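Deoxyribodipyrimidine photo-lyase (Oryza sativa Japonica Group, PDB 3UMV) repairs UV-damaged DNA by light-driven splitting of cyclobutane pyrimidine dimers back into single pyrimidines, using a bound FAD cofactor. Local coordinates at residues W344-K349 with G456-M461; K402-T407 with E411-T416; G433-M438 with G443-G448. One frame throughout, in Å; residues are numbered along the deposited sequence. Where two conformers were deposited one is given.

Contact 1: W344-K349 with G456-M461; sequences WEWARK and GKIRYM. With URE (urea), chain K.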
loop_
_atom_site.group_PDB
_atom_site.type_symbol
_atom_site.label_atom_id
_atom_site.label_comp_id
_atom_site.label_asym_id
_atom_site.label_seq_id
_atom_site.Cartn_x
_atom_site.Cartn_y
_atom_site.Cartn_z
ATOM N N TRP A 344 -18.590 11.345 2.619
ATOM C CA TRP A 344 -19.626 12.012 1.836
ATOM C C TRP A 344 -20.679 12.648 2.754
ATOM O O TRP A 344 -20.878 12.184 3.873
ATOM C CB TRP A 344 -20.268 11.025 0.854
ATOM C CG TRP A 344 -19.885 11.247 -0.597
ATOM C CD1 TRP A 344 -20.684 11.752 -1.583
ATOM C CD2 TRP A 344 -18.622 10.959 -1.217
ATOM N NE1 TRP A 344 -19.995 11.801 -2.772
ATOM C CE2 TRP A 344 -18.730 11.319 -2.572
ATOM C CE3 TRP A 344 -17.418 10.423 -0.758
ATOM C CZ2 TRP A 344 -17.676 11.164 -3.475
ATOM C CZ3 TRP A 344 -16.368 10.279 -1.651
ATOM C CH2 TRP A 344 -16.503 10.646 -2.994
ATOM N N GLU A 345 -21.355 13.697 2.285
ATOM C CA GLU A 345 -22.312 14.423 3.134
ATOM C C GLU A 345 -23.425 13.546 3.728
ATOM O O GLU A 345 -23.795 13.717 4.890
ATOM C CB GLU A 345 -22.912 15.623 2.385
ATOM C CG GLU A 345 -23.646 16.578 3.290
ATOM C CD GLU A 345 -24.290 17.725 2.534
ATOM O OE1 GLU A 345 -24.736 18.688 3.189
ATOM O OE2 GLU A 345 -24.359 17.661 1.291
ATOM N N TRP A 346 -23.938 12.588 2.959
ATOM C CA TRP A 346 -25.024 11.755 3.460
ATOM C C TRP A 346 -24.557 10.993 4.694
ATOM O O TRP A 346 -25.313 10.812 5.639
ATOM C CB TRP A 346 -25.515 10.777 2.393
ATOM C CG TRP A 346 -24.593 9.610 2.136
ATOM C CD1 TRP A 346 -23.616 9.537 1.192
ATOM C CD2 TRP A 346 -24.576 8.350 2.831
ATOM N NE1 TRP A 346 -22.984 8.315 1.256
ATOM C CE2 TRP A 346 -23.552 7.572 2.255
ATOM C CE3 TRP A 346 -25.319 7.812 3.890
ATOM C CZ2 TRP A 346 -23.256 6.287 2.687
ATOM C CZ3 TRP A 346 -25.023 6.528 4.325
ATOM C CH2 TRP A 346 -23.992 5.783 3.719
ATOM N N ALA A 347 -23.307 10.536 4.653
ATOM C CA ALA A 347 -22.744 9.706 5.716
ATOM C C ALA A 347 -22.422 10.556 6.937
ATOM O O ALA A 347 -22.678 10.166 8.084
ATOM C CB ALA A 347 -21.515 8.984 5.229
ATOM N N ARG A 348 -21.848 11.730 6.700
ATOM C CA ARG A 348 -21.595 12.636 7.815
ATOM C C ARG A 348 -22.877 12.968 8.551
ATOM O O ARG A 348 -22.922 12.916 9.778
ATOM C CB ARG A 348 -20.887 13.908 7.341
ATOM C CG ARG A 348 -19.467 13.634 6.853
ATOM C CD ARG A 348 -18.721 14.874 6.370
ATOM N NE ARG A 348 -19.003 15.245 4.980
ATOM C CZ ARG A 348 -19.663 16.344 4.618
ATOM N NH1 ARG A 348 -20.147 17.166 5.543
ATOM N NH2 ARG A 348 -19.849 16.624 3.330
ATOM N N LYS A 349 -23.926 13.282 7.801
ATOM C CA LYS A 349 -25.193 13.685 8.412
ATOM C C LYS A 349 -25.846 12.547 9.199
ATOM O O LYS A 349 -26.363 12.750 10.299
ATOM C CB LYS A 349 -26.140 14.241 7.356
ATOM C CG LYS A 349 -25.691 15.600 6.838
ATOM C CD LYS A 349 -26.471 16.036 5.613
ATOM C CE LYS A 349 -27.852 16.519 5.967
ATOM N NZ LYS A 349 -28.646 16.949 4.770
ATOM N N GLY A 456 -26.866 4.899 12.201
ATOM C CA GLY A 456 -27.699 5.574 11.226
ATOM C C GLY A 456 -27.847 4.693 9.993
ATOM O O GLY A 456 -28.117 3.493 10.111
ATOM N N LYS A 457 -27.654 5.283 8.816
ATOM C CA LYS A 457 -27.717 4.534 7.557
ATOM C C LYS A 457 -26.398 3.875 7.133
ATOM O O LYS A 457 -26.309 3.283 6.062
ATOM C CB LYS A 457 -28.257 5.429 6.444
ATOM C CG LYS A 457 -29.610 6.021 6.790
ATOM C CD LYS A 457 -30.141 6.911 5.686
ATOM C CE LYS A 457 -31.366 7.665 6.172
ATOM N NZ LYS A 457 -31.932 8.553 5.115
ATOM N N ILE A 458 -25.366 3.983 7.960
ATOM C CA ILE A 458 -24.103 3.324 7.643
ATOM C C ILE A 458 -24.368 1.823 7.722
ATOM O O ILE A 458 -25.047 1.371 8.634
ATOM C CB ILE A 458 -23.009 3.690 8.665
ATOM C CG1 ILE A 458 -22.774 5.206 8.659
ATOM C CG2 ILE A 458 -21.723 2.925 8.361
ATOM C CD1 ILE A 458 -22.443 5.770 7.275
ATOM N N ARG A 459 -23.822 1.059 6.776
ATOM C CA ARG A 459 -24.010 -0.395 6.740
ATOM C C ARG A 459 -23.645 -1.088 8.063
ATOM O O ARG A 459 -22.571 -0.843 8.641
ATOM C CB ARG A 459 -23.216 -1.004 5.575
ATOM C CG ARG A 459 -23.438 -2.517 5.407
ATOM C CD ARG A 459 -22.375 -3.161 4.510
ATOM N NE ARG A 459 -22.344 -2.583 3.167
ATOM C CZ ARG A 459 -22.306 -3.296 2.046
ATOM N NH1 ARG A 459 -22.297 -4.624 2.111
ATOM N NH2 ARG A 459 -22.279 -2.684 0.859
ATOM N N TYR A 460 -24.541 -1.960 8.531
ATOM C CA TYR A 460 -24.379 -2.666 9.798
ATOM C C TYR A 460 -23.986 -4.116 9.522
ATOM O O TYR A 460 -24.400 -4.689 8.521
ATOM C CB TYR A 460 -25.690 -2.630 10.597
ATOM C CG TYR A 460 -25.569 -3.165 12.010
ATOM C CD1 TYR A 460 -26.216 -4.332 12.386
ATOM C CD2 TYR A 460 -24.817 -2.499 12.963
ATOM C CE1 TYR A 460 -26.116 -4.823 13.676
ATOM C CE2 TYR A 460 -24.702 -2.986 14.260
ATOM C CZ TYR A 460 -25.353 -4.146 14.607
ATOM O OH TYR A 460 -25.252 -4.645 15.892
ATOM N N MET A 461 -23.170 -4.689 10.400
ATOM C CA MET A 461 -22.847 -6.110 10.344
ATOM C C MET A 461 -22.894 -6.621 11.773
ATOM O O MET A 461 -22.598 -5.877 12.711
ATOM C CB MET A 461 -21.451 -6.336 9.763
ATOM C CG MET A 461 -21.274 -5.984 8.273
ATOM S SD MET A 461 -19.524 -6.074 7.774
ATOM C CE MET A 461 -19.298 -7.849 7.605
HETATM C C URE K . -28.125 -0.944 8.329
HETATM O O URE K . -27.747 0.138 8.792
HETATM N N1 URE K . -27.294 -1.755 7.705
HETATM N N2 URE K . -29.379 -1.302 8.466
#
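I458, part of the pocket that holds a urea molecule in this crystal, meets W346 and A347 at the start of helix 345-353. CD1 of I458 touches both. It lies 3.9 Å from CH2 of W346, which it approaches at a slant to the indole, and also 3.9 Å from A347 CB. The methyl reaches the helix because CG1 stands beside the backbone N (chi1 -60°) and the chain folds again at chi2 (-55°). K457 adds a second approach, with its carbonyl O near the plane of the indole at the edge, 3.9 Å from CZ3. Its CB lies 4.0 Å from the same carbon, while the rest of the lysine extends away from the helix. The contact thus ties a loop between helices 431-442 and 463-469 to a helix more than 100 residues earlier, within the helical FAD-binding part of the photolyase fold. A347 CB also sits 3.8 Å above the centre of the W346 ring, covering one face. Further along the loop, Y460 N comes within 2.9 Å of urea N1, and K450 O is hydrogen-bonded to the urea.

Contact 2: K402-T407 with E411-T416; sequences KILEWT and EEALST. With EDO (1,2-ethanediol), chain F.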
loop_
_atom_site.group_PDB
_atom_site.type_symbol
_atom_site.label_atom_id
_atom_site.label_comp_id
_atom_site.label_asym_id
_atom_site.label_seq_id
_atom_site.Cartn_x
_atom_site.Cartn_y
_atom_site.Cartn_z
ATOM N N LYS A 402 -17.516 -2.832 14.366
ATOM C CA LYS A 402 -17.711 -2.963 15.815
ATOM C C LYS A 402 -17.051 -1.815 16.580
ATOM O O LYS A 402 -17.539 -1.384 17.625
ATOM C CB LYS A 402 -17.192 -4.300 16.331
ATOM C CG LYS A 402 -17.969 -5.506 15.838
ATOM C CD LYS A 402 -19.414 -5.448 16.305
ATOM C CE LYS A 402 -20.355 -5.542 15.125
ATOM N NZ LYS A 402 -21.773 -5.822 15.529
ATOM N N ILE A 403 -15.937 -1.301 16.064
ATOM C CA ILE A 403 -15.288 -0.183 16.732
ATOM C C ILE A 403 -16.210 1.037 16.719
ATOM O O ILE A 403 -16.340 1.730 17.729
ATOM C CB ILE A 403 -13.928 0.126 16.099
ATOM C CG1 ILE A 403 -13.008 -1.077 16.240
ATOM C CG2 ILE A 403 -13.289 1.340 16.755
ATOM C CD1 ILE A 403 -11.652 -0.907 15.575
ATOM N N LEU A 404 -16.887 1.267 15.596
ATOM C CA LEU A 404 -17.935 2.294 15.532
ATOM C C LEU A 404 -19.028 2.041 16.573
ATOM O O LEU A 404 -19.501 2.963 17.268
ATOM C CB LEU A 404 -18.560 2.327 14.136
ATOM C CG LEU A 404 -19.797 3.214 13.988
ATOM C CD1 LEU A 404 -19.449 4.674 14.291
ATOM C CD2 LEU A 404 -20.384 3.076 12.584
ATOM N N GLU A 405 -19.423 0.780 16.700
ATOM C CA GLU A 405 -20.519 0.431 17.601
ATOM C C GLU A 405 -20.162 0.556 19.083
ATOM O O GLU A 405 -21.037 0.728 19.914
ATOM C CB GLU A 405 -20.961 -0.997 17.313
ATOM C CG GLU A 405 -22.326 -1.347 17.861
ATOM C CD GLU A 405 -22.792 -2.710 17.398
ATOM O OE1 GLU A 405 -23.951 -3.057 17.677
ATOM O OE2 GLU A 405 -22.015 -3.425 16.734
ATOM N N TRP A 406 -18.880 0.454 19.408
ATOM C CA TRP A 406 -18.453 0.404 20.798
ATOM C C TRP A 406 -17.575 1.588 21.190
ATOM O O TRP A 406 -16.794 1.494 22.128
ATOM C CB TRP A 406 -17.674 -0.890 21.074
ATOM C CG TRP A 406 -18.442 -2.132 20.773
ATOM C CD1 TRP A 406 -19.801 -2.292 20.793
ATOM C CD2 TRP A 406 -17.893 -3.388 20.377
ATOM N NE1 TRP A 406 -20.125 -3.591 20.445
ATOM C CE2 TRP A 406 -18.967 -4.276 20.183
ATOM C CE3 TRP A 406 -16.589 -3.849 20.163
ATOM C CZ2 TRP A 406 -18.775 -5.601 19.784
ATOM C CZ3 TRP A 406 -16.402 -5.175 19.782
ATOM C CH2 TRP A 406 -17.488 -6.024 19.588
ATOM N N THR A 407 -17.670 2.694 20.466
ATOM C CA THR A 407 -16.954 3.886 20.903
ATOM C C THR A 407 -17.879 5.089 20.938
ATOM O O THR A 407 -18.994 5.044 20.415
ATOM C CB THR A 407 -15.690 4.170 20.061
ATOM O OG1 THR A 407 -16.048 4.327 18.685
ATOM C CG2 THR A 407 -14.691 3.025 20.197
ATOM N N GLU A 411 -15.699 9.768 14.919
ATOM C CA GLU A 411 -14.323 10.254 14.786
ATOM C C GLU A 411 -13.342 9.471 15.682
ATOM O O GLU A 411 -12.251 9.101 15.236
ATOM C CB GLU A 411 -14.237 11.772 15.009
ATOM C CG GLU A 411 -12.815 12.381 14.877
ATOM C CD GLU A 411 -12.295 12.487 13.439
ATOM O OE1 GLU A 411 -11.121 12.878 13.255
ATOM O OE2 GLU A 411 -13.035 12.182 12.493
ATOM N N GLU A 412 -13.736 9.213 16.929
ATOM C CA GLU A 412 -12.937 8.374 17.823
ATOM C C GLU A 412 -12.796 6.948 17.281
ATOM O O GLU A 412 -11.724 6.352 17.366
ATOM C CB GLU A 412 -13.544 8.326 19.231
ATOM C CG GLU A 412 -12.789 7.412 20.193
ATOM C CD GLU A 412 -11.454 7.984 20.623
ATOM O OE1 GLU A 412 -11.238 9.198 20.410
ATOM O OE2 GLU A 412 -10.624 7.226 21.180
ATOM N N ALA A 413 -13.880 6.406 16.731
ATOM C CA ALA A 413 -13.837 5.073 16.126
ATOM C C ALA A 413 -12.836 5.028 14.967
ATOM O O ALA A 413 -11.998 4.125 14.883
ATOM C CB ALA A 413 -15.225 4.664 15.633
ATOM N N LEU A 414 -12.935 6.019 14.085
ATOM C CA LEU A 414 -12.069 6.104 12.910
ATOM C C LEU A 414 -10.608 6.196 13.333
ATOM O O LEU A 414 -9.740 5.502 12.784
ATOM C CB LEU A 414 -12.458 7.318 12.067
ATOM C CG LEU A 414 -11.853 7.514 10.685
ATOM C CD1 LEU A 414 -12.162 6.309 9.788
ATOM C CD2 LEU A 414 -12.441 8.792 10.090
ATOM N N SER A 415 -10.333 7.042 14.323
ATOM C CA SER A 415 -8.967 7.231 14.812
ATOM C C SER A 415 -8.407 5.938 15.393
ATOM O O SER A 415 -7.240 5.597 15.198
ATOM C CB SER A 415 -8.942 8.336 15.875
ATOM O OG SER A 415 -7.642 8.499 16.397
ATOM N N THR A 416 -9.244 5.216 16.123
ATOM C CA THR A 416 -8.797 3.976 16.751
ATOM C C THR A 416 -8.548 2.875 15.715
ATOM O O THR A 416 -7.531 2.174 15.772
ATOM C CB THR A 416 -9.775 3.528 17.862
ATOM O OG1 THR A 416 -9.702 4.466 18.943
ATOM C CG2 THR A 416 -9.394 2.174 18.391
HETATM C C1 EDO F . -26.672 -0.905 17.904
HETATM O O1 EDO F . -25.523 -0.976 18.659
HETATM C C2 EDO F . -26.616 -0.424 16.629
HETATM O O2 EDO F . -27.750 -0.421 15.854
#
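A413 points its methyl group from helix 410-424 at the end of helix 393-405 and the residues just after it, where I403, L404 and T407 line the side facing A413. These are two consecutive helices that meet at a steep corner across a short connection, and the contact lies next to that bend. CB of A413 approaches the backbone of L404, 3.6 Å from its CA; the small side chain lets the backbones approach, with 5.0 Å between the CA atoms of L404 and A413. I403 comes alongside with its CG2 branch, which is anti to the backbone N, and this methyl settles 3.6 Å from the carbonyl O of A413 and 4.3 Å from T416 CB, one turn further along. The leucine, by contrast, meets the alanine with little more than its CA and CB.

Just beyond the helix end, T407 OG1 lies 3.2 Å from A413 CB. This hydroxyl turns back between the backbone N and the carbonyl carbon (chi1 58°) and donates a 2.8 Å hydrogen bond from OG1 to I403 O, reached from 31° outside the carbonyl plane. T407 has a second conformer, so both OG1 contacts hold for the modelled one alone and are less certain. I403 also packs on W378 and lies about 4 Å, side chain to side chain, from W399; with W406 these form the predicted tryptophan relay for electron transfer. The W406 ring turns away from helix 410-424 and packs edge-to-face with W378, H361 and Y363. Away from helix 410-424, K402 NZ forms a 2.7 Å salt bridge with the syn lone pair of E405 OE2, while E405 OE1 accepts a hydrogen bond from O1 of an ethanediol.

Contact 3: G433-M438 with G443-G448; sequences GYVGCM and GLHDQG. With FAD (flavin-adenine dinucleotide), chain I; EDO (1,2-ethanediol), chain D.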
loop_
_atom_site.group_PDB
_atom_site.type_symbol
_atom_site.label_atom_id
_atom_site.label_comp_id
_atom_site.label_asym_id
_atom_site.label_seq_id
_atom_site.Cartn_x
_atom_site.Cartn_y
_atom_site.Cartn_z
ATOM N N GLY A 433 -5.784 1.205 3.514
ATOM C CA GLY A 433 -6.084 1.113 4.935
ATOM C C GLY A 433 -6.984 2.239 5.398
ATOM O O GLY A 433 -7.972 2.008 6.101
ATOM N N TYR A 434 -6.639 3.462 5.013
ATOM C CA TYR A 434 -7.479 4.603 5.323
ATOM C C TYR A 434 -8.841 4.398 4.706
ATOM O O TYR A 434 -9.875 4.599 5.362
ATOM C CB TYR A 434 -6.859 5.892 4.794
ATOM C CG TYR A 434 -5.552 6.240 5.480
ATOM C CD1 TYR A 434 -4.352 6.141 4.817
ATOM C CD2 TYR A 434 -5.541 6.669 6.800
ATOM C CE1 TYR A 434 -3.161 6.448 5.440
ATOM C CE2 TYR A 434 -4.362 6.998 7.431
ATOM C CZ TYR A 434 -3.176 6.892 6.749
ATOM O OH TYR A 434 -2.002 7.230 7.391
ATOM N N VAL A 435 -8.857 3.974 3.444
ATOM C CA VAL A 435 -10.120 3.796 2.740
ATOM C C VAL A 435 -10.965 2.644 3.312
ATOM O O VAL A 435 -12.180 2.766 3.397
ATOM C CB VAL A 435 -9.947 3.735 1.197
ATOM C CG1 VAL A 435 -11.254 3.316 0.480
ATOM C CG2 VAL A 435 -9.523 5.120 0.708
ATOM N N GLY A 436 -10.321 1.549 3.713
ATOM C CA GLY A 436 -11.020 0.440 4.359
ATOM C C GLY A 436 -11.715 0.872 5.646
ATOM O O GLY A 436 -12.883 0.545 5.882
ATOM N N CYS A 437 -11.000 1.621 6.477
ATOM C CA CYS A 437 -11.572 2.134 7.729
ATOM C C CYS A 437 -12.714 3.101 7.429
ATOM O O CYS A 437 -13.772 3.049 8.085
ATOM C CB CYS A 437 -10.491 2.809 8.578
ATOM S SG CYS A 437 -9.268 1.637 9.226
ATOM N N MET A 438 -12.505 3.970 6.432
ATOM C CA MET A 438 -13.551 4.901 6.021
ATOM C C MET A 438 -14.762 4.184 5.419
ATOM O O MET A 438 -15.892 4.616 5.605
ATOM C CB MET A 438 -13.008 5.946 5.047
ATOM C CG MET A 438 -12.020 6.901 5.656
ATOM S SD MET A 438 -12.795 8.239 6.602
ATOM C CE MET A 438 -13.367 9.302 5.258
ATOM N N GLY A 443 -19.058 4.791 5.720
ATOM C CA GLY A 443 -19.748 4.385 4.510
ATOM C C GLY A 443 -19.124 4.857 3.204
ATOM O O GLY A 443 -19.799 4.946 2.191
ATOM N N LEU A 444 -17.829 5.165 3.228
ATOM C CA LEU A 444 -17.143 5.637 2.028
ATOM C C LEU A 444 -17.246 4.573 0.942
ATOM O O LEU A 444 -17.047 3.394 1.211
ATOM C CB LEU A 444 -15.670 5.930 2.342
ATOM C CG LEU A 444 -14.815 6.455 1.176
ATOM C CD1 LEU A 444 -15.386 7.757 0.639
ATOM C CD2 LEU A 444 -13.346 6.625 1.555
ATOM N N HIS A 445 -17.587 5.004 -0.272
ATOM C CA HIS A 445 -17.712 4.112 -1.440
ATOM C C HIS A 445 -18.844 3.090 -1.305
ATOM O O HIS A 445 -18.946 2.168 -2.119
ATOM C CB HIS A 445 -16.412 3.365 -1.737
ATOM C CG HIS A 445 -15.213 4.243 -1.899
ATOM N ND1 HIS A 445 -15.242 5.457 -2.556
ATOM C CD2 HIS A 445 -13.928 4.062 -1.499
ATOM C CE1 HIS A 445 -14.030 5.987 -2.548
ATOM N NE2 HIS A 445 -13.216 5.160 -1.914
ATOM N N ASP A 446 -19.661 3.235 -0.260
ATOM C CA ASP A 446 -20.819 2.369 -0.040
ATOM C C ASP A 446 -22.116 3.136 -0.241
ATOM O O ASP A 446 -22.124 4.377 -0.270
ATOM C CB ASP A 446 -20.789 1.859 1.397
ATOM C CG ASP A 446 -21.562 0.567 1.591
ATOM O OD1 ASP A 446 -21.473 0.016 2.705
ATOM O OD2 ASP A 446 -22.245 0.092 0.649
ATOM N N GLN A 447 -23.222 2.400 -0.338
ATOM C CA GLN A 447 -24.562 2.993 -0.285
ATOM C C GLN A 447 -25.033 3.090 1.175
ATOM O O GLN A 447 -24.405 2.529 2.073
ATOM C CB GLN A 447 -25.549 2.121 -1.045
ATOM C CG GLN A 447 -25.667 0.724 -0.486
ATOM C CD GLN A 447 -26.874 -0.005 -1.060
ATOM O OE1 GLN A 447 -26.758 -0.724 -2.045
ATOM N NE2 GLN A 447 -28.032 0.191 -0.451
ATOM N N GLY A 448 -26.136 3.794 1.405
ATOM C CA GLY A 448 -26.796 3.794 2.705
ATOM C C GLY A 448 -27.745 2.605 2.832
ATOM O O GLY A 448 -28.101 1.956 1.847
HETATM P PA FAD I . -7.115 -10.429 -1.913
HETATM O O1A FAD I . -8.561 -10.741 -1.676
HETATM O O2A FAD I . -6.320 -11.560 -2.504
HETATM O O5B FAD I . -7.034 -9.122 -2.833
HETATM C C5B FAD I . -5.991 -8.925 -3.763
HETATM C C4B FAD I . -5.602 -7.443 -3.802
HETATM O O4B FAD I . -6.703 -6.614 -4.144
HETATM C C3B FAD I . -5.153 -6.940 -2.444
HETATM O O3B FAD I . -3.799 -7.241 -2.203
HETATM C C2B FAD I . -5.371 -5.463 -2.594
HETATM O O2B FAD I . -4.343 -4.912 -3.394
HETATM C C1B FAD I . -6.642 -5.415 -3.403
HETATM N N9A FAD I . -7.820 -5.288 -2.529
HETATM C C8A FAD I . -8.607 -6.292 -2.031
HETATM N N7A FAD I . -9.581 -5.719 -1.285
HETATM C C5A FAD I . -9.409 -4.367 -1.291
HETATM C C6A FAD I . -10.092 -3.289 -0.714
HETATM N N6A FAD I . -11.230 -3.452 -0.040
HETATM N N1A FAD I . -9.649 -2.003 -0.929
HETATM C C2A FAD I . -8.544 -1.780 -1.718
HETATM N N3A FAD I . -7.870 -2.840 -2.282
HETATM C C4A FAD I . -8.307 -4.103 -2.080
HETATM N N1 FAD I . -5.736 -3.105 2.403
HETATM C C2 FAD I . -4.402 -2.822 2.416
HETATM O O2 FAD I . -3.752 -3.086 1.404
HETATM N N3 FAD I . -3.818 -2.234 3.525
HETATM C C4 FAD I . -4.575 -1.940 4.645
HETATM O O4 FAD I . -4.050 -1.421 5.635
HETATM C C4X FAD I . -5.936 -2.223 4.617
HETATM N N5 FAD I . -6.741 -1.968 5.703
HETATM C C5X FAD I . -8.094 -2.237 5.650
HETATM C C6 FAD I . -8.911 -1.943 6.750
HETATM C C7 FAD I . -10.281 -2.219 6.700
HETATM C C7M FAD I . -11.140 -1.880 7.891
HETATM C C8 FAD I . -10.821 -2.798 5.549
HETATM C C8M FAD I . -12.282 -3.121 5.438
HETATM C C9 FAD I . -10.001 -3.095 4.474
HETATM C C9A FAD I . -8.648 -2.814 4.521
HETATM N N10 FAD I . -7.838 -3.117 3.445
HETATM C C10 FAD I . -6.501 -2.810 3.504
HETATM C "C1'" FAD I . -8.389 -3.757 2.179
HETATM C "C2'" FAD I . -8.356 -5.318 2.184
HETATM O "O2'" FAD I . -8.885 -5.915 3.374
HETATM C "C3'" FAD I . -6.957 -5.915 1.944
HETATM O "O3'" FAD I . -6.389 -5.318 0.809
HETATM C "C4'" FAD I . -6.973 -7.431 1.733
HETATM O "O4'" FAD I . -7.537 -8.065 2.866
HETATM C "C5'" FAD I . -5.537 -7.892 1.489
HETATM O "O5'" FAD I . -5.347 -9.286 1.535
HETATM P P FAD I . -5.026 -10.077 0.176
HETATM O O1P FAD I . -3.880 -9.422 -0.570
HETATM O O2P FAD I . -4.761 -11.525 0.497
HETATM O O3P FAD I . -6.470 -9.890 -0.519
HETATM C C1 EDO D . -22.877 1.896 -3.679
HETATM O O1 EDO D . -23.615 0.757 -3.902
HETATM C C2 EDO D . -21.509 1.871 -3.670
HETATM O O2 EDO D . -20.808 0.687 -3.564
#
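G443 is the first residue past helix 431-442, and its positive phi (61°) turns the chain so that the next residues fold back over the last turns of the helix. L444 N donates a fairly straight hydrogen bond of 3.1 Å to M438 O, six residues back, coming from above the carbonyl plane. G443 to D446 form a type II beta turn, closed by D446 N on G443 O at 3.0 Å, with H445 at its left-handed corner.

This backbone course directs L444 and H445 onto the helix. L444 stretches out with CG opposite its own backbone N (chi1 -179°), which lays its CD2 branch 3.6 Å from M438 CB and 4.1 Å from V435 CG1, crossing the valine at about a right angle. V435 CG1 then meets the edge of the imidazole, 3.4 Å from H445 CD2. L444 CG lies over the centre of one imidazole face, so leucine and valine meet the ring from different directions. H445 ND1 is hydrogen-bonded to Y183 O, whereas NE2 is buried with no partner in the model.

Elsewhere on the helix, G433 CA lies 3.2 Å from N5 of the flavin and G436 CA 3.5 Å from its C8. With no side chains in the way, the isoalloxazine can come this close to the backbone. The 443-448 loop packs on helix 431-442, which, with G433 and G436 against the isoalloxazine, forms one wall of the photolyase FAD pocket.

How the contacts relate
All three contacts lie on one side of the chain's centre, and contacts 2 and 3 fall in series inside the long loop that contact 1 closes. Contact 3 borders the flavin directly, whereas the side chain of I403 in contact 2 is about 8 Å from the FAD and that of I458 in contact 1 about 12 Å. A salt bridge from R459 NE to D446 OD1 (2.8 Å) joins contacts 1 and 3, whose centres are 10 Å apart. Contact 1 meets contact 2 through probable hydrogen bonds of Y460 OH with E405 OE1 (2.7 Å) and K402 NZ with M461 O (2.9 Å). L414 CD2 packs 3.6 Å from M438 SD, linking contacts 2 and 3.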